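Local atomic coordinates of C.Elegans p53 tumor suppressor-like transcription factor (Caenorhabditis elegans, PDB entry 1T4W), a protein that activates transcription by binding the same DNA consensus sequence as p53, and promotes apoptosis in response to DNA damage and other stress. Residues A[29-34]-A[173-178]; A[62-67]-A[149-154]; A[99-104]-A[116-121]. One frame throughout, in Å; residues are numbered along the deposited sequence.

Contact 1: residues A[29-34]-A[173-178]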
loop_
_atom_site.group_PDB
_atom_site.type_symbol
_atom_site.label_atom_id
_atom_site.label_comp_id
_atom_site.label_asym_id
_atom_site.label_seq_id
_atom_site.Cartn_x
_atom_site.Cartn_y
_atom_site.Cartn_z
ATOM N N LYS A 29 9.045 -2.872 -6.006
ATOM C CA LYS A 29 8.429 -3.850 -5.125
ATOM C C LYS A 29 7.074 -4.382 -5.545
ATOM O O LYS A 29 6.193 -3.621 -5.940
ATOM C CB LYS A 29 8.363 -3.257 -3.731
ATOM C CG LYS A 29 9.726 -2.694 -3.331
ATOM C CD LYS A 29 9.727 -2.156 -1.943
ATOM C CE LYS A 29 11.135 -1.690 -1.574
ATOM N NZ LYS A 29 11.069 -1.039 -0.269
ATOM N N TYR A 30 6.914 -5.697 -5.426
ATOM C CA TYR A 30 5.671 -6.373 -5.807
ATOM C C TYR A 30 5.107 -7.214 -4.679
ATOM O O TYR A 30 5.823 -7.965 -4.015
ATOM C CB TYR A 30 5.905 -7.286 -7.019
ATOM C CG TYR A 30 6.285 -6.553 -8.287
ATOM C CD1 TYR A 30 7.472 -5.826 -8.370
ATOM C CD2 TYR A 30 5.440 -6.574 -9.401
ATOM C CE1 TYR A 30 7.812 -5.132 -9.532
ATOM C CE2 TYR A 30 5.769 -5.888 -10.565
ATOM C CZ TYR A 30 6.954 -5.172 -10.624
ATOM O OH TYR A 30 7.282 -4.525 -11.787
ATOM N N LEU A 31 3.809 -7.085 -4.463
ATOM C CA LEU A 31 3.132 -7.862 -3.435
ATOM C C LEU A 31 1.949 -8.643 -4.027
ATOM O O LEU A 31 1.198 -8.116 -4.850
ATOM C CB LEU A 31 2.590 -6.943 -2.323
ATOM C CG LEU A 31 1.593 -7.599 -1.350
ATOM C CD1 LEU A 31 2.340 -8.523 -0.389
ATOM C CD2 LEU A 31 0.844 -6.512 -0.561
ATOM N N TRP A 32 1.809 -9.901 -3.627
ATOM C CA TRP A 32 0.664 -10.710 -4.044
ATOM C C TRP A 32 0.124 -11.192 -2.715
ATOM O O TRP A 32 0.899 -11.633 -1.867
ATOM C CB TRP A 32 1.074 -11.930 -4.882
ATOM C CG TRP A 32 1.754 -11.596 -6.201
ATOM C CD1 TRP A 32 1.175 -11.521 -7.439
ATOM C CD2 TRP A 32 3.135 -11.299 -6.384
ATOM N NE1 TRP A 32 2.120 -11.205 -8.390
ATOM C CE2 TRP A 32 3.333 -11.059 -7.766
ATOM C CE3 TRP A 32 4.230 -11.207 -5.511
ATOM C CZ2 TRP A 32 4.584 -10.733 -8.297
ATOM C CZ3 TRP A 32 5.474 -10.883 -6.039
ATOM C CH2 TRP A 32 5.640 -10.652 -7.422
ATOM N N THR A 33 -1.187 -11.104 -2.522
ATOM C CA THR A 33 -1.800 -11.566 -1.264
ATOM C C THR A 33 -3.243 -11.969 -1.529
ATOM O O THR A 33 -3.835 -11.539 -2.520
ATOM C CB THR A 33 -1.803 -10.425 -0.193
ATOM O OG1 THR A 33 -2.535 -10.827 0.975
ATOM C CG2 THR A 33 -2.443 -9.168 -0.770
ATOM N N LYS A 34 -3.803 -12.804 -0.657
ATOM C CA LYS A 34 -5.208 -13.194 -0.792
ATOM C C LYS A 34 -5.984 -12.079 -0.103
ATOM O O LYS A 34 -5.413 -11.352 0.713
ATOM C CB LYS A 34 -5.502 -14.488 -0.026
ATOM C CG LYS A 34 -4.775 -15.728 -0.489
ATOM C CD LYS A 34 -5.269 -16.850 0.370
ATOM C CE LYS A 34 -4.530 -18.132 0.115
ATOM N NZ LYS A 34 -5.186 -19.215 0.896
ATOM N N LYS A 173 5.059 -0.791 -5.901
ATOM C CA LYS A 173 4.731 -0.582 -7.305
ATOM C C LYS A 173 3.550 -1.379 -7.819
ATOM O O LYS A 173 2.710 -0.864 -8.560
ATOM C CB LYS A 173 6.002 -0.841 -8.127
ATOM C CG LYS A 173 5.938 -0.420 -9.585
ATOM C CD LYS A 173 5.716 -1.616 -10.443
ATOM C CE LYS A 173 5.814 -1.287 -11.942
ATOM N NZ LYS A 173 5.614 -2.545 -12.730
ATOM N N GLN A 174 3.474 -2.646 -7.452
ATOM C CA GLN A 174 2.332 -3.431 -7.877
ATOM C C GLN A 174 1.861 -4.362 -6.782
ATOM O O GLN A 174 2.645 -5.116 -6.209
ATOM C CB GLN A 174 2.630 -4.269 -9.142
ATOM C CG GLN A 174 1.521 -5.289 -9.441
ATOM C CD GLN A 174 1.877 -6.212 -10.589
ATOM O OE1 GLN A 174 1.978 -5.755 -11.711
ATOM N NE2 GLN A 174 2.093 -7.513 -10.307
ATOM N N VAL A 175 0.564 -4.292 -6.515
ATOM C CA VAL A 175 -0.079 -5.140 -5.545
ATOM C C VAL A 175 -1.166 -5.921 -6.285
ATOM O O VAL A 175 -1.991 -5.346 -7.023
ATOM C CB VAL A 175 -0.734 -4.309 -4.419
ATOM C CG1 VAL A 175 -1.582 -5.215 -3.539
ATOM C CG2 VAL A 175 0.335 -3.615 -3.584
ATOM N N ARG A 176 -1.162 -7.236 -6.124
ATOM C CA ARG A 176 -2.202 -8.034 -6.755
ATOM C C ARG A 176 -2.900 -8.855 -5.687
ATOM O O ARG A 176 -2.247 -9.471 -4.855
ATOM C CB ARG A 176 -1.619 -8.949 -7.845
ATOM C CG ARG A 176 -1.252 -8.217 -9.117
ATOM C CD ARG A 176 -0.926 -9.212 -10.239
ATOM N NE ARG A 176 -2.127 -9.926 -10.663
ATOM C CZ ARG A 176 -2.123 -11.108 -11.262
ATOM N NH1 ARG A 176 -0.977 -11.725 -11.510
ATOM N NH2 ARG A 176 -3.267 -11.666 -11.621
ATOM N N ILE A 177 -4.228 -8.832 -5.699
ATOM C CA ILE A 177 -5.020 -9.572 -4.732
ATOM C C ILE A 177 -5.620 -10.720 -5.543
ATOM O O ILE A 177 -6.562 -10.539 -6.319
ATOM C CB ILE A 177 -6.091 -8.656 -4.103
ATOM C CG1 ILE A 177 -5.402 -7.464 -3.415
ATOM C CG2 ILE A 177 -6.877 -9.432 -3.050
ATOM C CD1 ILE A 177 -5.982 -6.133 -3.775
ATOM N N VAL A 178 -5.041 -11.896 -5.353
ATOM C CA VAL A 178 -5.381 -13.089 -6.115
ATOM C C VAL A 178 -5.675 -14.294 -5.237
ATOM O O VAL A 178 -5.525 -14.233 -4.030
ATOM C CB VAL A 178 -4.196 -13.447 -7.013
ATOM C CG1 VAL A 178 -3.877 -12.298 -7.937
ATOM C CG2 VAL A 178 -2.964 -13.750 -6.124
HETATM O O HOH W 1 8.258 -0.154 -5.453
HETATM O O HOH W 2 2.133 -7.932 -7.673
HETATM O O HOH W 3 1.717 -11.109 -11.222
#

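Contact 2: residues A[62-67]-A[149-154]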
loop_
_atom_site.group_PDB
_atom_site.type_symbol
_atom_site.label_atom_id
_atom_site.label_comp_id
_atom_site.label_asym_id
_atom_site.label_seq_id
_atom_site.Cartn_x
_atom_site.Cartn_y
_atom_site.Cartn_z
ATOM N N PHE A 62 -4.468 3.518 -1.487
ATOM C CA PHE A 62 -4.432 2.345 -2.328
ATOM C C PHE A 62 -5.135 2.780 -3.612
ATOM O O PHE A 62 -6.369 2.929 -3.672
ATOM C CB PHE A 62 -5.109 1.155 -1.645
ATOM C CG PHE A 62 -4.900 -0.152 -2.375
ATOM C CD1 PHE A 62 -3.603 -0.623 -2.622
ATOM C CD2 PHE A 62 -5.995 -0.907 -2.819
ATOM C CE1 PHE A 62 -3.384 -1.823 -3.298
ATOM C CE2 PHE A 62 -5.802 -2.119 -3.501
ATOM C CZ PHE A 62 -4.491 -2.584 -3.743
ATOM N N VAL A 63 -4.313 2.993 -4.635
ATOM C CA VAL A 63 -4.769 3.508 -5.920
ATOM C C VAL A 63 -4.458 2.625 -7.126
ATOM O O VAL A 63 -3.727 1.628 -7.027
ATOM C CB VAL A 63 -4.120 4.897 -6.181
ATOM C CG1 VAL A 63 -4.260 5.765 -4.932
ATOM C CG2 VAL A 63 -2.627 4.746 -6.559
ATOM N N LYS A 64 -5.020 3.005 -8.270
ATOM C CA LYS A 64 -4.782 2.278 -9.513
ATOM C C LYS A 64 -4.216 3.237 -10.544
ATOM O O LYS A 64 -4.471 4.437 -10.491
ATOM C CB LYS A 64 -6.076 1.638 -10.041
ATOM C CG LYS A 64 -7.142 2.605 -10.507
ATOM C CD LYS A 64 -8.438 1.850 -10.787
ATOM C CE LYS A 64 -9.564 2.772 -11.221
ATOM N NZ LYS A 64 -9.858 3.823 -10.211
ATOM N N TYR A 65 -3.443 2.705 -11.480
ATOM C CA TYR A 65 -2.843 3.530 -12.503
ATOM C C TYR A 65 -2.552 2.647 -13.708
ATOM O O TYR A 65 -2.674 1.424 -13.638
ATOM C CB TYR A 65 -1.548 4.158 -11.967
ATOM C CG TYR A 65 -0.386 3.198 -11.754
ATOM C CD1 TYR A 65 0.411 2.776 -12.827
ATOM C CD2 TYR A 65 -0.095 2.697 -10.486
ATOM C CE1 TYR A 65 1.472 1.868 -12.640
ATOM C CE2 TYR A 65 0.957 1.792 -10.283
ATOM C CZ TYR A 65 1.739 1.379 -11.362
ATOM O OH TYR A 65 2.778 0.480 -11.163
ATOM N N ASP A 66 -2.183 3.261 -14.821
ATOM C CA ASP A 66 -1.857 2.487 -16.011
ATOM C C ASP A 66 -0.814 3.239 -16.813
ATOM O O ASP A 66 -0.155 4.143 -16.296
ATOM C CB ASP A 66 -3.115 2.233 -16.846
ATOM C CG ASP A 66 -3.628 3.483 -17.535
ATOM O OD1 ASP A 66 -3.747 4.537 -16.874
ATOM O OD2 ASP A 66 -3.923 3.406 -18.749
ATOM N N LYS A 67 -0.664 2.870 -18.078
ATOM C CA LYS A 67 0.315 3.513 -18.946
ATOM C C LYS A 67 -0.057 4.963 -19.236
ATOM O O LYS A 67 0.817 5.805 -19.432
ATOM C CB LYS A 67 0.436 2.740 -20.262
ATOM C CG LYS A 67 0.759 1.252 -20.090
ATOM C CD LYS A 67 -0.361 0.502 -19.369
ATOM C CE LYS A 67 0.008 -0.946 -19.113
ATOM N NZ LYS A 67 -1.030 -1.627 -18.286
ATOM N N ARG A 149 -9.169 -4.341 -14.205
ATOM C CA ARG A 149 -8.321 -5.494 -13.926
ATOM C C ARG A 149 -6.958 -5.313 -14.605
ATOM O O ARG A 149 -5.946 -5.832 -14.132
ATOM C CB ARG A 149 -8.999 -6.773 -14.437
ATOM C CG ARG A 149 -8.594 -8.051 -13.708
ATOM C CD ARG A 149 -9.001 -9.302 -14.489
ATOM N NE ARG A 149 -10.375 -9.235 -14.986
ATOM C CZ ARG A 149 -11.454 -9.177 -14.214
ATOM N NH1 ARG A 149 -11.329 -9.180 -12.894
ATOM N NH2 ARG A 149 -12.659 -9.108 -14.766
ATOM N N ARG A 150 -6.950 -4.568 -15.710
ATOM C CA ARG A 150 -5.734 -4.305 -16.473
ATOM C C ARG A 150 -4.895 -3.177 -15.877
ATOM O O ARG A 150 -3.711 -3.035 -16.180
ATOM C CB ARG A 150 -6.098 -3.988 -17.923
ATOM C CG ARG A 150 -6.679 -5.189 -18.653
ATOM C CD ARG A 150 -7.036 -4.878 -20.097
ATOM N NE ARG A 150 -7.431 -6.082 -20.829
ATOM C CZ ARG A 150 -6.612 -7.097 -21.101
ATOM N NH1 ARG A 150 -5.345 -7.059 -20.707
ATOM N NH2 ARG A 150 -7.061 -8.149 -21.772
ATOM N N LYS A 151 -5.511 -2.359 -15.036
ATOM C CA LYS A 151 -4.771 -1.290 -14.392
ATOM C C LYS A 151 -3.924 -1.925 -13.287
ATOM O O LYS A 151 -4.148 -3.065 -12.894
ATOM C CB LYS A 151 -5.739 -0.256 -13.820
ATOM C CG LYS A 151 -6.603 0.392 -14.897
ATOM C CD LYS A 151 -7.534 1.444 -14.336
ATOM C CE LYS A 151 -8.422 2.020 -15.427
ATOM N NZ LYS A 151 -9.441 2.960 -14.874
ATOM N N THR A 152 -2.933 -1.198 -12.807
ATOM C CA THR A 152 -2.071 -1.703 -11.756
ATOM C C THR A 152 -2.491 -1.073 -10.425
ATOM O O THR A 152 -2.703 0.142 -10.349
ATOM C CB THR A 152 -0.622 -1.341 -12.069
ATOM O OG1 THR A 152 -0.299 -1.835 -13.370
ATOM C CG2 THR A 152 0.339 -1.946 -11.044
ATOM N N MET A 153 -2.648 -1.893 -9.388
ATOM C CA MET A 153 -3.012 -1.363 -8.065
ATOM C C MET A 153 -1.700 -1.044 -7.362
ATOM O O MET A 153 -0.736 -1.794 -7.493
ATOM C CB MET A 153 -3.806 -2.383 -7.271
ATOM C CG MET A 153 -5.103 -2.754 -7.933
ATOM S SD MET A 153 -6.041 -3.861 -6.886
ATOM C CE MET A 153 -7.497 -4.103 -7.881
ATOM N N CYS A 154 -1.690 0.047 -6.600
ATOM C CA CYS A 154 -0.490 0.550 -5.937
ATOM C C CYS A 154 -0.717 1.006 -4.485
ATOM O O CYS A 154 -1.657 1.764 -4.210
ATOM C CB CYS A 154 0.034 1.733 -6.758
ATOM S SG CYS A 154 1.503 2.531 -6.083
HETATM O O HOH W 4 -1.470 -1.246 -15.679
#

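Contact 3: residues A[99-104]-A[116-121]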
loop_
_atom_site.group_PDB
_atom_site.type_symbol
_atom_site.label_atom_id
_atom_site.label_comp_id
_atom_site.label_asym_id
_atom_site.label_seq_id
_atom_site.Cartn_x
_atom_site.Cartn_y
_atom_site.Cartn_z
ATOM N N SER A 99 -14.523 1.139 1.965
ATOM C CA SER A 99 -13.077 1.232 1.741
ATOM C C SER A 99 -12.567 -0.114 1.225
ATOM O O SER A 99 -12.955 -1.173 1.721
ATOM C CB SER A 99 -12.337 1.589 3.025
ATOM O OG SER A 99 -10.962 1.799 2.752
ATOM N N PHE A 100 -11.707 -0.071 0.218
ATOM C CA PHE A 100 -11.155 -1.290 -0.351
ATOM C C PHE A 100 -10.234 -1.991 0.672
ATOM O O PHE A 100 -10.146 -3.231 0.722
ATOM C CB PHE A 100 -10.370 -0.941 -1.625
ATOM C CG PHE A 100 -10.122 -2.124 -2.537
ATOM C CD1 PHE A 100 -9.143 -3.074 -2.231
ATOM C CD2 PHE A 100 -10.904 -2.311 -3.677
ATOM C CE1 PHE A 100 -8.944 -4.211 -3.054
ATOM C CE2 PHE A 100 -10.721 -3.441 -4.503
ATOM C CZ PHE A 100 -9.742 -4.386 -4.185
ATOM N N PHE A 101 -9.581 -1.190 1.508
ATOM C CA PHE A 101 -8.628 -1.719 2.480
ATOM C C PHE A 101 -8.775 -1.132 3.875
ATOM O O PHE A 101 -9.363 -0.072 4.051
ATOM C CB PHE A 101 -7.196 -1.462 1.990
ATOM C CG PHE A 101 -6.799 -0.005 2.004
ATOM C CD1 PHE A 101 -7.386 0.896 1.131
ATOM C CD2 PHE A 101 -5.849 0.466 2.913
ATOM C CE1 PHE A 101 -7.043 2.260 1.153
ATOM C CE2 PHE A 101 -5.490 1.817 2.948
ATOM C CZ PHE A 101 -6.088 2.719 2.063
ATOM N N TYR A 102 -8.209 -1.821 4.859
ATOM C CA TYR A 102 -8.249 -1.371 6.248
ATOM C C TYR A 102 -6.883 -1.557 6.917
ATOM O O TYR A 102 -6.024 -2.304 6.432
ATOM C CB TYR A 102 -9.318 -2.140 7.036
ATOM C CG TYR A 102 -10.696 -2.058 6.412
ATOM C CD1 TYR A 102 -11.094 -2.958 5.413
ATOM C CD2 TYR A 102 -11.581 -1.035 6.771
ATOM C CE1 TYR A 102 -12.339 -2.834 4.786
ATOM C CE2 TYR A 102 -12.812 -0.902 6.153
ATOM C CZ TYR A 102 -13.185 -1.800 5.157
ATOM O OH TYR A 102 -14.381 -1.612 4.517
ATOM N N ILE A 103 -6.701 -0.870 8.037
ATOM C CA ILE A 103 -5.464 -0.907 8.797
ATOM C C ILE A 103 -5.753 -1.538 10.160
ATOM O O ILE A 103 -6.657 -1.104 10.878
ATOM C CB ILE A 103 -4.924 0.544 8.977
ATOM C CG1 ILE A 103 -4.747 1.195 7.598
ATOM C CG2 ILE A 103 -3.612 0.546 9.772
ATOM C CD1 ILE A 103 -3.775 0.473 6.674
ATOM N N ARG A 104 -4.987 -2.566 10.514
ATOM C CA ARG A 104 -5.176 -3.256 11.786
ATOM C C ARG A 104 -3.838 -3.412 12.506
ATOM O O ARG A 104 -2.759 -3.350 11.888
ATOM C CB ARG A 104 -5.796 -4.644 11.552
ATOM C CG ARG A 104 -7.136 -4.633 10.802
ATOM C CD ARG A 104 -8.261 -4.027 11.640
ATOM N NE ARG A 104 -8.564 -4.830 12.827
ATOM C CZ ARG A 104 -9.358 -5.898 12.835
ATOM N NH1 ARG A 104 -9.943 -6.307 11.717
ATOM N NH2 ARG A 104 -9.568 -6.560 13.963
ATOM N N LYS A 116 -10.033 13.427 0.032
ATOM C CA LYS A 116 -9.109 13.507 -1.094
ATOM C C LYS A 116 -8.686 12.123 -1.569
ATOM O O LYS A 116 -7.568 11.935 -2.055
ATOM C CB LYS A 116 -7.870 14.304 -0.702
ATOM C CG LYS A 116 -8.158 15.610 0.002
ATOM C CD LYS A 116 -6.917 16.493 0.006
ATOM C CE LYS A 116 -6.981 17.578 1.073
ATOM N NZ LYS A 116 -6.760 17.020 2.444
ATOM N N GLY A 117 -9.602 11.168 -1.446
ATOM C CA GLY A 117 -9.328 9.794 -1.813
ATOM C C GLY A 117 -9.218 9.015 -0.513
ATOM O O GLY A 117 -8.789 9.561 0.514
ATOM N N SER A 118 -9.615 7.747 -0.549
ATOM C CA SER A 118 -9.574 6.867 0.622
ATOM C C SER A 118 -8.158 6.888 1.248
ATOM O O SER A 118 -7.193 6.395 0.673
ATOM C CB SER A 118 -9.969 5.451 0.200
ATOM O OG SER A 118 -10.158 4.613 1.325
ATOM N N THR A 119 -8.045 7.458 2.436
ATOM C CA THR A 119 -6.754 7.603 3.086
ATOM C C THR A 119 -6.787 7.347 4.585
ATOM O O THR A 119 -7.655 7.867 5.283
ATOM C CB THR A 119 -6.215 9.052 2.903
ATOM O OG1 THR A 119 -6.129 9.363 1.511
ATOM C CG2 THR A 119 -4.835 9.218 3.569
ATOM N N PHE A 120 -5.839 6.552 5.076
ATOM C CA PHE A 120 -5.727 6.328 6.507
ATOM C C PHE A 120 -4.539 7.194 6.896
ATOM O O PHE A 120 -3.478 7.132 6.263
ATOM C CB PHE A 120 -5.442 4.863 6.847
ATOM C CG PHE A 120 -6.674 3.983 6.827
ATOM C CD1 PHE A 120 -7.145 3.436 5.633
ATOM C CD2 PHE A 120 -7.389 3.751 7.992
ATOM C CE1 PHE A 120 -8.326 2.672 5.606
ATOM C CE2 PHE A 120 -8.571 2.991 7.979
ATOM C CZ PHE A 120 -9.037 2.455 6.777
ATOM N N THR A 121 -4.733 8.039 7.899
ATOM C CA THR A 121 -3.666 8.905 8.380
ATOM C C THR A 121 -3.194 8.489 9.750
ATOM O O THR A 121 -3.957 8.503 10.734
ATOM C CB THR A 121 -4.106 10.379 8.446
ATOM O OG1 THR A 121 -4.467 10.825 7.134
ATOM C CG2 THR A 121 -2.960 11.262 8.963
HETATM O O HOH W 5 -10.494 2.447 -0.664
#

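Contact 1: residues A[29-34]-A[173-178]
Tyr30 to Thr33 pair in parallel with Gln174 to Ile177 in the larger sheet of the p53-type beta sandwich, the DNA-binding domain of this protein. The backbone ladder alternates from side to side: Gln174 N gives to Lys29 O, Leu31 N to Gln174 O, Arg176 N to Leu31 O, Thr33 N to Arg176 O and Val178 N to Thr33 O. Tyr30, Gln174, Trp32 and Arg176 share one face, where Phe188 of helix 181-194 meets both aromatic rings. Leu31, Val175, Thr33 and Ile177 share the other, with Leu31 CD2 4.1 Å from Val175 CG1. On the first face the Gln174 amide is turned 75° from the Tyr30 ring, and Gln174 NE2 lies at the ring edge, 3.6 Å from Tyr30 CD2. Arg176 CB packs 3.8 Å from Trp32 CD1. Beyond it, Arg176 NH2 forms a salt bridge with Glu141. One water takes hydrogen bonds from Trp32 NE1 and Arg176 NH1. The Lys173 side chain lies alongside that of Tyr30 and points the same way. Its chain bends at chi2 (-102°), placing CD 3.8 Å from Tyr30 CZ. Lys173 NZ then donates to Tyr30 OH at 2.8 Å.

Contact 2: residues A[62-67]-A[149-154]
Phe62 and Met153 make the apolar centre. Met153 CB lies 3.6 Å from Phe62 CZ, and Met153 SD approaches the same ring obliquely, 4.8 Å from its centroid, in a Met-aromatic contact. Phe62 CG is anti to the backbone N (chi1 -170°), and the ring beyond it comes closer to Met153 than the start of the side chain does. Val175, Ile177 and Phe137 also pack on this ring. Val63, Tyr65, Thr152 and Cys154 occupy the other face of the sheet. There Thr152 CB sits over one face of the Tyr65 ring, 3.9 Å from its centroid, in a CH-pi contact. Cys154 CB comes to the edge of that ring, 3.6 Å from Tyr65 CE2. The backbones are neighbouring antiparallel strands in the larger sheet of the p53-like beta sandwich. Val63 with Cys154 and Tyr65 with Thr152 are hydrogen-bonded pairs, each with two N-H to O bonds. Lys64 with Met153 is the non-hydrogen-bonded pair between them. Tyr65 OH is hydrogen-bonded to Lys173 O on strand 166-177. Farther out, the alkyl chains of Lys64 and Lys151 meet, CD to CD at 3.7 Å. Their like charges do not touch, and Lys64 NZ bonds to Asp81 O. At the polar edge, one water accepts from Lys67 NZ, donates to Arg150 O and is hydrogen-bonded to Thr152 OG1 at 2.7 Å. Lys67 and Arg150 are poorly ordered.

Contact 3: residues A[99-104]-A[116-121]
Ser99 OG faces Ser118 OG at 3.3 Å. Ser99 OG is anti to its backbone N (chi1 -174°) and donates to Phe101 O within its own segment, on a lone pair in the carbonyl plane. It also lies at the edge of the Phe120 ring. Next along the chain, Phe100 N gives a hydrogen bond to a water that is also bonded to Ser118 OG, and Ser118 OG has a further partner in Tyr112 OH. Phe101 then meets Phe120 in an offset edge-to-face pair. The edge of Phe120 points to the face of Phe101, with centroids 5.3 Å apart and planes at 65°. The nearest ring atoms are Phe101 CE2 and Phe120 CD1, at 3.5 Å. Phe120 CE1 also reaches Phe101 O at 3.3 Å. Tyr102 adds its CA, 3.9 Å from Phe120 CZ. Ile103 CG1 sits over one face of the Phe120 ring, offset toward the rim, 3.8 Å from its centroid, in a CH-pi contact. The two strands run 17° from parallel with axes 8.5 Å apart, joined through side chains across the p53-like beta sandwich. Strand 101-104 is an outer strand of the four-stranded sheet, beside 130-137, while 119-123 lies in the larger sheet between 57-65 and 109-113.

From the N terminus, strand 29-33 opens the widest of the three loops, which contact 1 closes after 138 intervening residues. Contact 2 lies within that loop and spans 81 residues. Contact 3 lies within the loop of contact 2 and spans 11, so the three nest and none cross. Contacts 1 and 2 join neighbouring strands of the larger sheet, in the order 29-33, 166-177, 152-160, 57-65. They meet directly where Val175 N approaches Met153 O at 3.0 Å. Contact 3 ties this sheet to the smaller one. Its Phe101 packs on Phe62 of contact 2, and Phe100 touches Ile177 of contact 1 as well as Phe62.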